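Local coordinates for protein cyanuric acid amidohydrolase (Azorhizobium caulinodans, PDB 4NQ3) that catalyses the hydrolytic opening of the s-triazine ring of cyanuric acid, giving carboxybiuret, which loses carbon dioxide spontaneously to yield biuret, at residues 21-25 and 26-30; 115-118 and 119-123; 200-204 and 205-209; 229-232 and 233-237; 297-300 and 301-304. All blocks are in the same frame, centred on the assembly; numbering follows the deposited sequence.

Contact 1: residues 21-25 and 26-30; sequences AAAIA and TGAIA
The backbone stops being helical at T26 and turns at G27, whose phi of 67° lies in the left-handed region, so that A28 and I29 come back beside A23 and I24. The bonding pattern is that of a Schellman motif: G27 N donates to I24 O at 3.0 Å, and A28 N reaches back to A23 O, although this second bond is weak. A23 O gains a straighter donor in I29 N, 3.1 Å away. The apolar pair expected of the motif is also present, with A23 CB 4.3 Å from A28 CB. T26 grips the last turn twice: its N and its OG1 approach A22 O from opposite faces of that carbonyl, OG1 at 3.1 Å. The hydroxyl gets there because OG1 stands between the backbone N and the carbonyl carbon (chi1 66°), facing back along the helix. I29 adds a longer arm, its CD1 touching A23 CB. A water donates to both I24 O and I29 O, and I24 CA lies 3.5 Å from I29 O in a CA-H...O contact. This helix end lies at the surface. I24 packs on L62 and H66 of helix 51-67, I29 reaches H7 and I9 of strand 2-10, and A30 N bonds to E94 of strand 89-97 just before the chain enters strand 34-41.

Contact 2: residues 115-118 and 119-123; sequences PDLP and FEALG
Apolar contacts tie L117 to A121 and L122, and they are divided between its two methyls. L117 CD1 meets A121 CB at 3.6 Å, while CD2 rests against L122 CB at 3.8 Å, the two leucine side chains crossing at about a right angle. With CG turned opposite the backbone N of L117 (chi1 173°), the branch extends far enough along the turn to serve both partners. P118 adds a looser contact: its CB is 4.2 Å from A121 CB, and the carboxylate carbon of E120 approaches the same CB at 3.9 Å. The buried L122 packs on Q127 as well as on S183 and S187 of helix 180-199. The backbone bonding consists of A121 N donating to P118 O at 2.8 Å. F119 and E120, at the inner positions, have the phi and psi of a type I beta turn, which reverses the chain and lays A121 CB back over L117. This turn belongs to the connection from strand 106-113 to helix 125-141. From that helix the chain goes on to strand 150-157, parallel to 106-113, with strand 235-242 lying between the two: a split beta-alpha-beta crossover within one of the three repeating units of the monomer. The side chain of L122 is about 6 Å from that of S227, a substrate-binding residue. The polar contact is made by E120, which bends at chi2 over P118 and forms a salt bridge through OE1 with R171.

Contact 3: residues 200-204 and 205-209; sequences GEVAE and DALSD
V202 and L207 close a short 3-10 turn at the protein surface, in the loop that leads from helix 180-199 toward strand 223-227. Two successive backbone bonds, each spanning three residues, define the turn: A206 N donates to A203 O at 3.1 Å, and L207 N to E204 O at 3.2 Å. The turn brings its two ends together. V202 CG1, held opposite the backbone N (chi1 177°), meets L207 CD2 at 3.7 Å and the CG of the same leucine at 3.9 Å, while A206 CB lies farther off, 4.2 Å from CG1. L207 CG also lies 3.7 Å from A203 O, the carbonyl that A206 N binds. A203 CB and A206 CB are 4.3 Å apart, and D205 OD1 passes close to A203 CB. With an alanine at L207, V202 CG1 would probably lose its contact with CD2, and a gap is likely to open against L193 and L197 of helix 180-199, on which the leucine also packs. The extended side chain of E204 leaves the turn and forms a salt bridge through OE2 with R129 of helix 125-141, while D209 OD1 accepts a hydrogen bond from M125 N at the start of that helix. Taken together, these contacts are those of a single 3-10 turn whose buried leucine packs on the last turns of helix 180-199.

Contact 4: residues 229-232 and 233-237; sequences IELL and GHEIV
L231 packs against G233, H234 and E235 in the connection between strand 223-227, at one margin of a four-stranded mixed sheet, and strand 235-242, which runs inside that sheet antiparallel to both its neighbours. The CB of L231 is directed toward 233-237 but remains 4.5 Å from G233 O. At CG, set between the backbone N and the carbonyl carbon (chi1 80°), the side chain arrives alongside that carbonyl, 3.3 Å from its oxygen. CD1, the next atom outward, lies 3.2 Å from G233 O and also meets H234 CA at 4.1 Å. The leucine thus lies along the backbone of G233 and H234, just before strand 235-242 begins. It borders the active site as well: L231 packs on K156, the catalytic lysine of strand 150-157, and E235 pairs with K156 through the backbone. The two polar side chains that follow find their partners elsewhere, H234 ND1 with T114 OG1 and E235 OE1 with L76 N. E235 bends at chi2 (-98°), and its OE1 accepts from L76 N while its CG stays 4.1 Å from L231 CD1.

Contact 5: residues 297-300 and 301-304; sequences KRHT and MLDD
The H299 ring has the selenomethionine M301 over one face and L302 at its edge. M301 CE sits 3.5 Å from the ring centroid and only 6° off the ring normal, a CH-pi contact made over the centre. L302 CG lies near the ring plane, 4.0 Å from H299 CE1. The bend of M301 at chi3 (-78°) folds the methyl back over the imidazole. Within the ring plane, M301 N donates to H299 ND1 at 3.1 Å, and at the far side of the ring NE2 bonds to S289 O; a neutral ring protonated on NE2 is consistent with both. The other flat group, the R298 guanidinium, has T300 CG2 over one face, displaced toward its rim, and forms a salt bridge with E42 of the second subunit. T300 to D303 is a type I beta turn, closed by D303 N to T300 O at 3.3 Å. A leucine in place of H299 would probably leave M301 N and S289 O without their partners and M301 CE without the flat face it covers. A water joins T300 OG1 to D304 OD2, while D304 OD1 accepts from D306 N; A162 of the third subunit binds D303 OD1. The turn follows the two-stranded sheet of 293-294 and 297-298, where I294 packs on H299 and M301, and it leads to helix 309-325, whose H312 bonds D304 OD2.

Contacts 1 and 3 are surface turns in which backbone bonds at or near helix ends do most of the work, and their centres lie about 43 Å apart on opposite sides of the chain's centre. Contacts 2 and 4 are partly buried and both adjoin one sheet, 2 following strand 106-113 and 4 entering its neighbour 235-242. They meet directly: L117 N and L232 O are 2.9 Å apart, a probable hydrogen bond. Contact 4, nearest the chain's centre of the five, depends on leucine packing beside the catalytic lysine. Contact 5 is as far from the centre as contact 1, yet two other subunits touch it, and it alone has a CH-pi contact.

Contact 1: residues 21-25 and 26-30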
# COMPACT_ATOMS: atom_id res chain seq x y z
N ALA A 21 -11.66 -17.65 -25.76
CA ALA A 21 -12.01 -19.00 -26.22
C ALA A 21 -13.35 -19.04 -26.95
O ALA A 21 -13.47 -19.64 -28.01
CB ALA A 21 -12.07 -19.94 -25.06
N ALA A 22 -14.36 -18.41 -26.37
CA ALA A 22 -15.70 -18.41 -26.94
C ALA A 22 -15.72 -17.66 -28.26
O ALA A 22 -16.40 -18.08 -29.21
CB ALA A 22 -16.71 -17.81 -25.99
N ALA A 23 -15.00 -16.54 -28.34
CA ALA A 23 -14.98 -15.77 -29.57
C ALA A 23 -14.34 -16.60 -30.66
O ALA A 23 -14.77 -16.54 -31.80
CB ALA A 23 -14.26 -14.46 -29.39
N ILE A 24 -13.36 -17.43 -30.31
CA ILE A 24 -12.71 -18.27 -31.31
C ILE A 24 -13.61 -19.41 -31.72
O ILE A 24 -13.74 -19.72 -32.89
CB ILE A 24 -11.39 -18.86 -30.80
CG1 ILE A 24 -10.38 -17.74 -30.60
CG2 ILE A 24 -10.88 -19.92 -31.75
CD1 ILE A 24 -9.12 -18.21 -30.01
N ALA A 25 -14.25 -20.02 -30.73
CA ALA A 25 -15.15 -21.13 -30.96
C ALA A 25 -16.35 -20.72 -31.84
O ALA A 25 -16.77 -21.50 -32.69
CB ALA A 25 -15.63 -21.67 -29.64
N THR A 26 -16.87 -19.52 -31.66
CA THR A 26 -17.98 -19.08 -32.50
C THR A 26 -17.49 -18.45 -33.81
O THR A 26 -18.30 -17.93 -34.61
CB THR A 26 -18.88 -18.09 -31.74
OG1 THR A 26 -18.15 -16.88 -31.48
CG2 THR A 26 -19.36 -18.68 -30.42
N GLY A 27 -16.19 -18.50 -34.06
CA GLY A 27 -15.63 -17.96 -35.29
C GLY A 27 -15.75 -16.45 -35.39
O GLY A 27 -15.57 -15.86 -36.46
N ALA A 28 -16.06 -15.80 -34.28
CA ALA A 28 -16.00 -14.36 -34.24
C ALA A 28 -14.55 -13.88 -34.46
O ALA A 28 -14.30 -12.84 -35.10
CB ALA A 28 -16.55 -13.85 -32.93
N ILE A 29 -13.59 -14.63 -33.94
CA ILE A 29 -12.18 -14.32 -34.12
C ILE A 29 -11.49 -15.53 -34.74
O ILE A 29 -11.64 -16.66 -34.25
CB ILE A 29 -11.48 -13.98 -32.77
CG1 ILE A 29 -12.16 -12.80 -32.09
CG2 ILE A 29 -10.00 -13.74 -32.98
CD1 ILE A 29 -11.74 -12.63 -30.67
N ALA A 30 -10.72 -15.31 -35.80
CA ALA A 30 -9.97 -16.41 -36.41
C ALA A 30 -8.51 -16.33 -35.97
O ALA A 30 -7.82 -15.36 -36.26
CB ALA A 30 -10.07 -16.37 -37.89
O HOH W 1 -12.42 -19.14 -35.07

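Contact 2: residues 115-118 and 119-123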
# COMPACT_ATOMS: atom_id res chain seq x y z
N PRO A 115 14.93 -8.71 -30.33
CA PRO A 115 15.70 -9.66 -29.53
C PRO A 115 15.71 -9.18 -28.10
O PRO A 115 15.32 -8.03 -27.83
CB PRO A 115 17.09 -9.58 -30.14
CG PRO A 115 16.91 -8.88 -31.44
CD PRO A 115 15.78 -7.95 -31.24
N ASP A 116 16.23 -10.02 -27.22
CA ASP A 116 16.38 -9.64 -25.84
C ASP A 116 17.20 -8.35 -25.75
O ASP A 116 18.03 -8.05 -26.62
CB ASP A 116 17.02 -10.77 -25.07
CG ASP A 116 16.01 -11.84 -24.67
OD1 ASP A 116 14.85 -11.77 -25.16
OD2 ASP A 116 16.39 -12.75 -23.87
N LEU A 117 16.90 -7.56 -24.73
CA LEU A 117 17.58 -6.29 -24.48
C LEU A 117 18.61 -6.44 -23.38
O LEU A 117 18.22 -6.70 -22.23
CB LEU A 117 16.56 -5.22 -24.08
CG LEU A 117 17.14 -3.89 -23.64
CD1 LEU A 117 17.74 -3.15 -24.82
CD2 LEU A 117 16.10 -3.05 -22.91
N PRO A 118 19.90 -6.26 -23.71
CA PRO A 118 21.00 -6.26 -22.73
C PRO A 118 20.69 -5.31 -21.58
O PRO A 118 20.26 -4.19 -21.85
CB PRO A 118 22.20 -5.77 -23.53
CG PRO A 118 21.84 -6.02 -24.97
CD PRO A 118 20.35 -5.88 -25.06
N PHE A 119 20.86 -5.75 -20.34
CA PHE A 119 20.46 -4.94 -19.19
C PHE A 119 21.16 -3.59 -19.17
O PHE A 119 20.66 -2.62 -18.58
CB PHE A 119 20.75 -5.70 -17.89
CG PHE A 119 19.84 -6.86 -17.66
CD1 PHE A 119 18.56 -6.88 -18.18
CD2 PHE A 119 20.28 -7.97 -16.95
CE1 PHE A 119 17.72 -7.96 -17.96
CE2 PHE A 119 19.46 -9.07 -16.73
CZ PHE A 119 18.18 -9.07 -17.24
N GLU A 120 22.32 -3.51 -19.80
CA GLU A 120 23.08 -2.27 -19.78
C GLU A 120 22.69 -1.36 -20.94
O GLU A 120 23.25 -0.27 -21.09
CB GLU A 120 24.58 -2.57 -19.80
CG GLU A 120 25.03 -3.36 -21.00
CD GLU A 120 24.85 -4.86 -20.82
OE1 GLU A 120 25.63 -5.63 -21.43
OE2 GLU A 120 23.95 -5.27 -20.05
N ALA A 121 21.76 -1.82 -21.77
CA ALA A 121 21.22 -0.99 -22.83
C ALA A 121 19.92 -0.30 -22.40
O ALA A 121 19.54 0.72 -22.97
CB ALA A 121 20.99 -1.81 -24.07
N LEU A 122 19.26 -0.84 -21.39
CA LEU A 122 17.96 -0.31 -20.95
C LEU A 122 18.14 1.13 -20.50
O LEU A 122 19.09 1.46 -19.80
CB LEU A 122 17.38 -1.19 -19.82
CG LEU A 122 16.03 -0.80 -19.21
CD1 LEU A 122 15.16 -2.03 -18.92
CD2 LEU A 122 16.24 0.03 -17.93
N GLY A 123 17.25 2.01 -20.95
CA GLY A 123 17.33 3.42 -20.60
C GLY A 123 18.47 4.15 -21.31
O GLY A 123 18.78 5.29 -20.99

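Contact 3: residues 200-204 and 205-209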
# COMPACT_ATOMS: atom_id res chain seq x y z
N GLY A 200 10.21 10.28 -36.85
CA GLY A 200 10.78 11.55 -37.26
C GLY A 200 10.30 12.71 -36.42
O GLY A 200 10.40 13.87 -36.84
N GLU A 201 9.77 12.42 -35.24
CA GLU A 201 9.34 13.48 -34.33
C GLU A 201 10.53 14.07 -33.57
O GLU A 201 10.44 15.15 -32.97
CB GLU A 201 8.30 12.96 -33.35
CG GLU A 201 6.99 12.52 -34.01
CD GLU A 201 6.04 11.88 -33.00
OE1 GLU A 201 6.44 10.90 -32.33
OE2 GLU A 201 4.89 12.37 -32.86
N VAL A 202 11.65 13.34 -33.60
CA VAL A 202 12.90 13.76 -32.97
C VAL A 202 14.05 13.45 -33.91
O VAL A 202 14.03 12.44 -34.62
CB VAL A 202 13.15 13.03 -31.64
CG1 VAL A 202 14.47 13.45 -31.09
CG2 VAL A 202 12.06 13.35 -30.64
N ALA A 203 15.06 14.32 -33.93
CA ALA A 203 16.23 14.12 -34.77
C ALA A 203 17.25 13.20 -34.10
O ALA A 203 17.38 13.21 -32.87
CB ALA A 203 16.86 15.45 -35.08
N GLU A 204 17.99 12.42 -34.88
CA GLU A 204 18.87 11.45 -34.24
C GLU A 204 20.02 12.12 -33.50
O GLU A 204 20.43 11.64 -32.44
CB GLU A 204 19.43 10.43 -35.23
CG GLU A 204 20.22 9.32 -34.49
CD GLU A 204 20.20 7.98 -35.20
OE1 GLU A 204 20.08 7.97 -36.44
OE2 GLU A 204 20.31 6.94 -34.51
N ASP A 205 20.54 13.23 -34.03
CA ASP A 205 21.67 13.88 -33.35
C ASP A 205 21.20 14.78 -32.21
O ASP A 205 22.00 15.53 -31.65
CB ASP A 205 22.55 14.67 -34.35
CG ASP A 205 21.75 15.45 -35.38
OD1 ASP A 205 20.57 15.10 -35.63
OD2 ASP A 205 22.30 16.42 -35.96
N ALA A 206 19.92 14.70 -31.86
CA ALA A 206 19.38 15.33 -30.65
C ALA A 206 19.41 14.38 -29.46
O ALA A 206 19.29 14.81 -28.31
CB ALA A 206 17.94 15.77 -30.89
N LEU A 207 19.58 13.09 -29.74
CA LEU A 207 19.47 12.04 -28.73
C LEU A 207 20.81 11.61 -28.18
O LEU A 207 21.77 11.47 -28.91
CB LEU A 207 18.74 10.82 -29.33
CG LEU A 207 17.35 11.06 -29.89
CD1 LEU A 207 16.82 9.86 -30.65
CD2 LEU A 207 16.42 11.39 -28.73
N SER A 208 20.85 11.35 -26.89
CA SER A 208 22.01 10.75 -26.25
C SER A 208 21.58 10.19 -24.89
O SER A 208 20.49 10.51 -24.40
CB SER A 208 23.12 11.78 -26.07
OG SER A 208 22.84 12.61 -24.95
N ASP A 209 22.43 9.38 -24.28
CA ASP A 209 22.11 8.79 -22.98
C ASP A 209 21.65 9.89 -22.00
O ASP A 209 20.69 9.71 -21.26
CB ASP A 209 23.33 8.04 -22.41
CG ASP A 209 23.52 6.64 -23.01
OD1 ASP A 209 22.90 6.32 -24.05
OD2 ASP A 209 24.34 5.87 -22.45

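Contact 4: residues 229-232 and 233-237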
# COMPACT_ATOMS: atom_id res chain seq x y z
N ILE A 229 7.76 -6.92 -15.90
CA ILE A 229 8.81 -7.82 -15.42
C ILE A 229 8.88 -9.09 -16.24
O ILE A 229 9.86 -9.84 -16.15
CB ILE A 229 8.58 -8.18 -13.93
CG1 ILE A 229 9.79 -8.90 -13.35
CG2 ILE A 229 7.35 -9.03 -13.76
CD1 ILE A 229 9.69 -9.02 -11.84
N GLU A 230 7.86 -9.34 -17.06
CA GLU A 230 7.69 -10.65 -17.69
C GLU A 230 8.30 -10.82 -19.08
O GLU A 230 8.04 -11.83 -19.73
CB GLU A 230 6.20 -10.98 -17.80
CG GLU A 230 5.37 -10.05 -18.70
CD GLU A 230 4.96 -8.77 -17.96
OE1 GLU A 230 5.20 -8.73 -16.73
OE2 GLU A 230 4.36 -7.84 -18.56
N LEU A 231 9.05 -9.86 -19.59
CA LEU A 231 9.70 -10.09 -20.87
C LEU A 231 11.10 -9.50 -20.88
O LEU A 231 11.36 -8.55 -20.15
CB LEU A 231 8.86 -9.50 -22.01
CG LEU A 231 8.92 -7.99 -22.30
CD1 LEU A 231 8.27 -7.72 -23.62
CD2 LEU A 231 8.23 -7.20 -21.25
N LEU A 232 12.00 -10.02 -21.70
CA LEU A 232 13.35 -9.46 -21.74
C LEU A 232 13.58 -8.58 -22.96
O LEU A 232 14.56 -7.82 -22.99
CB LEU A 232 14.39 -10.57 -21.70
CG LEU A 232 14.33 -11.35 -20.39
CD1 LEU A 232 15.41 -12.39 -20.41
CD2 LEU A 232 14.44 -10.42 -19.16
N GLY A 233 12.69 -8.68 -23.95
CA GLY A 233 12.71 -7.84 -25.14
C GLY A 233 11.55 -6.85 -25.26
O GLY A 233 11.06 -6.32 -24.25
N HIS A 234 11.12 -6.58 -26.49
CA HIS A 234 10.02 -5.64 -26.73
C HIS A 234 8.93 -6.23 -27.63
O HIS A 234 9.21 -7.06 -28.50
CB HIS A 234 10.52 -4.35 -27.39
CG HIS A 234 11.65 -3.68 -26.66
ND1 HIS A 234 12.96 -4.08 -26.80
CD2 HIS A 234 11.66 -2.64 -25.80
CE1 HIS A 234 13.73 -3.31 -26.05
NE2 HIS A 234 12.96 -2.43 -25.43
N GLU A 235 7.68 -5.80 -27.42
CA GLU A 235 6.60 -6.05 -28.39
C GLU A 235 6.18 -4.71 -28.95
O GLU A 235 5.94 -3.77 -28.20
CB GLU A 235 5.42 -6.74 -27.75
CG GLU A 235 5.84 -7.91 -26.88
CD GLU A 235 5.74 -9.25 -27.60
OE1 GLU A 235 4.84 -10.05 -27.23
OE2 GLU A 235 6.57 -9.50 -28.51
N ILE A 236 6.09 -4.61 -30.27
CA ILE A 236 5.68 -3.37 -30.90
C ILE A 236 4.38 -3.57 -31.70
O ILE A 236 4.25 -4.53 -32.49
CB ILE A 236 6.76 -2.84 -31.83
CG1 ILE A 236 7.92 -2.28 -31.01
CG2 ILE A 236 6.21 -1.74 -32.72
CD1 ILE A 236 8.83 -3.33 -30.48
N VAL A 237 3.43 -2.66 -31.51
CA VAL A 237 2.21 -2.69 -32.31
C VAL A 237 1.94 -1.29 -32.81
O VAL A 237 1.75 -0.38 -32.01
CB VAL A 237 1.01 -3.17 -31.48
CG1 VAL A 237 -0.22 -3.16 -32.33
CG2 VAL A 237 1.28 -4.55 -30.97

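Contact 5: residues 297-300 and 301-304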
# COMPACT_ATOMS: atom_id res chain seq x y z
N LYS A 297 -2.16 24.12 -9.30
CA LYS A 297 -2.59 23.52 -8.03
C LYS A 297 -1.71 22.32 -7.72
O LYS A 297 -1.49 21.49 -8.59
CB LYS A 297 -4.06 23.08 -8.11
CG LYS A 297 -5.00 24.16 -8.64
CD LYS A 297 -5.08 25.38 -7.73
CE LYS A 297 -5.98 26.47 -8.33
NZ LYS A 297 -7.40 26.03 -8.53
N ARG A 298 -1.18 22.22 -6.50
CA ARG A 298 -0.25 21.14 -6.20
C ARG A 298 -0.98 19.82 -6.15
O ARG A 298 -2.17 19.77 -5.86
CB ARG A 298 0.50 21.37 -4.88
CG ARG A 298 -0.17 20.78 -3.63
CD ARG A 298 0.52 21.27 -2.35
NE ARG A 298 1.17 20.17 -1.64
CZ ARG A 298 0.68 19.58 -0.55
NH1 ARG A 298 1.35 18.58 0.01
NH2 ARG A 298 -0.46 19.99 -0.02
N HIS A 299 -0.28 18.74 -6.50
CA HIS A 299 -0.82 17.41 -6.33
C HIS A 299 0.18 16.64 -5.49
O HIS A 299 1.31 17.08 -5.32
CB HIS A 299 -1.06 16.73 -7.68
CG HIS A 299 0.20 16.44 -8.43
ND1 HIS A 299 1.15 15.54 -7.98
CD2 HIS A 299 0.68 16.93 -9.60
CE1 HIS A 299 2.15 15.49 -8.85
NE2 HIS A 299 1.89 16.32 -9.84
N THR A 300 -0.22 15.47 -5.00
CA THR A 300 0.63 14.75 -4.06
C THR A 300 1.15 13.42 -4.61
O THR A 300 1.62 12.58 -3.84
CB THR A 300 -0.13 14.44 -2.76
OG1 THR A 300 -1.16 13.49 -3.03
CG2 THR A 300 -0.74 15.71 -2.16
N MSE A 301 1.08 13.24 -5.93
CA MSE A 301 1.37 11.94 -6.55
C MSE A 301 2.84 11.55 -6.47
O MSE A 301 3.17 10.36 -6.39
CB MSE A 301 0.93 11.93 -8.00
CG MSE A 301 -0.56 12.00 -8.16
SE MSE A 301 -1.10 11.91 -10.02
CE MSE A 301 -0.71 13.72 -10.62
N LEU A 302 3.72 12.55 -6.47
CA LEU A 302 5.16 12.31 -6.45
C LEU A 302 5.72 12.17 -5.04
O LEU A 302 6.89 11.86 -4.88
CB LEU A 302 5.90 13.43 -7.17
CG LEU A 302 5.61 13.52 -8.66
CD1 LEU A 302 6.44 14.60 -9.28
CD2 LEU A 302 5.87 12.17 -9.34
N ASP A 303 4.88 12.37 -4.03
CA ASP A 303 5.35 12.46 -2.65
C ASP A 303 4.83 11.34 -1.77
O ASP A 303 5.06 11.36 -0.56
CB ASP A 303 4.94 13.81 -2.03
CG ASP A 303 5.59 15.00 -2.71
OD1 ASP A 303 6.78 14.90 -3.09
OD2 ASP A 303 4.91 16.05 -2.85
N ASP A 304 4.14 10.37 -2.37
CA ASP A 304 3.39 9.36 -1.62
C ASP A 304 4.11 8.03 -1.55
O ASP A 304 4.21 7.32 -2.56
CB ASP A 304 2.00 9.19 -2.26
CG ASP A 304 1.03 8.38 -1.41
OD1 ASP A 304 1.48 7.61 -0.52
OD2 ASP A 304 -0.20 8.51 -1.65
O HOH W 2 -1.36 11.18 -2.06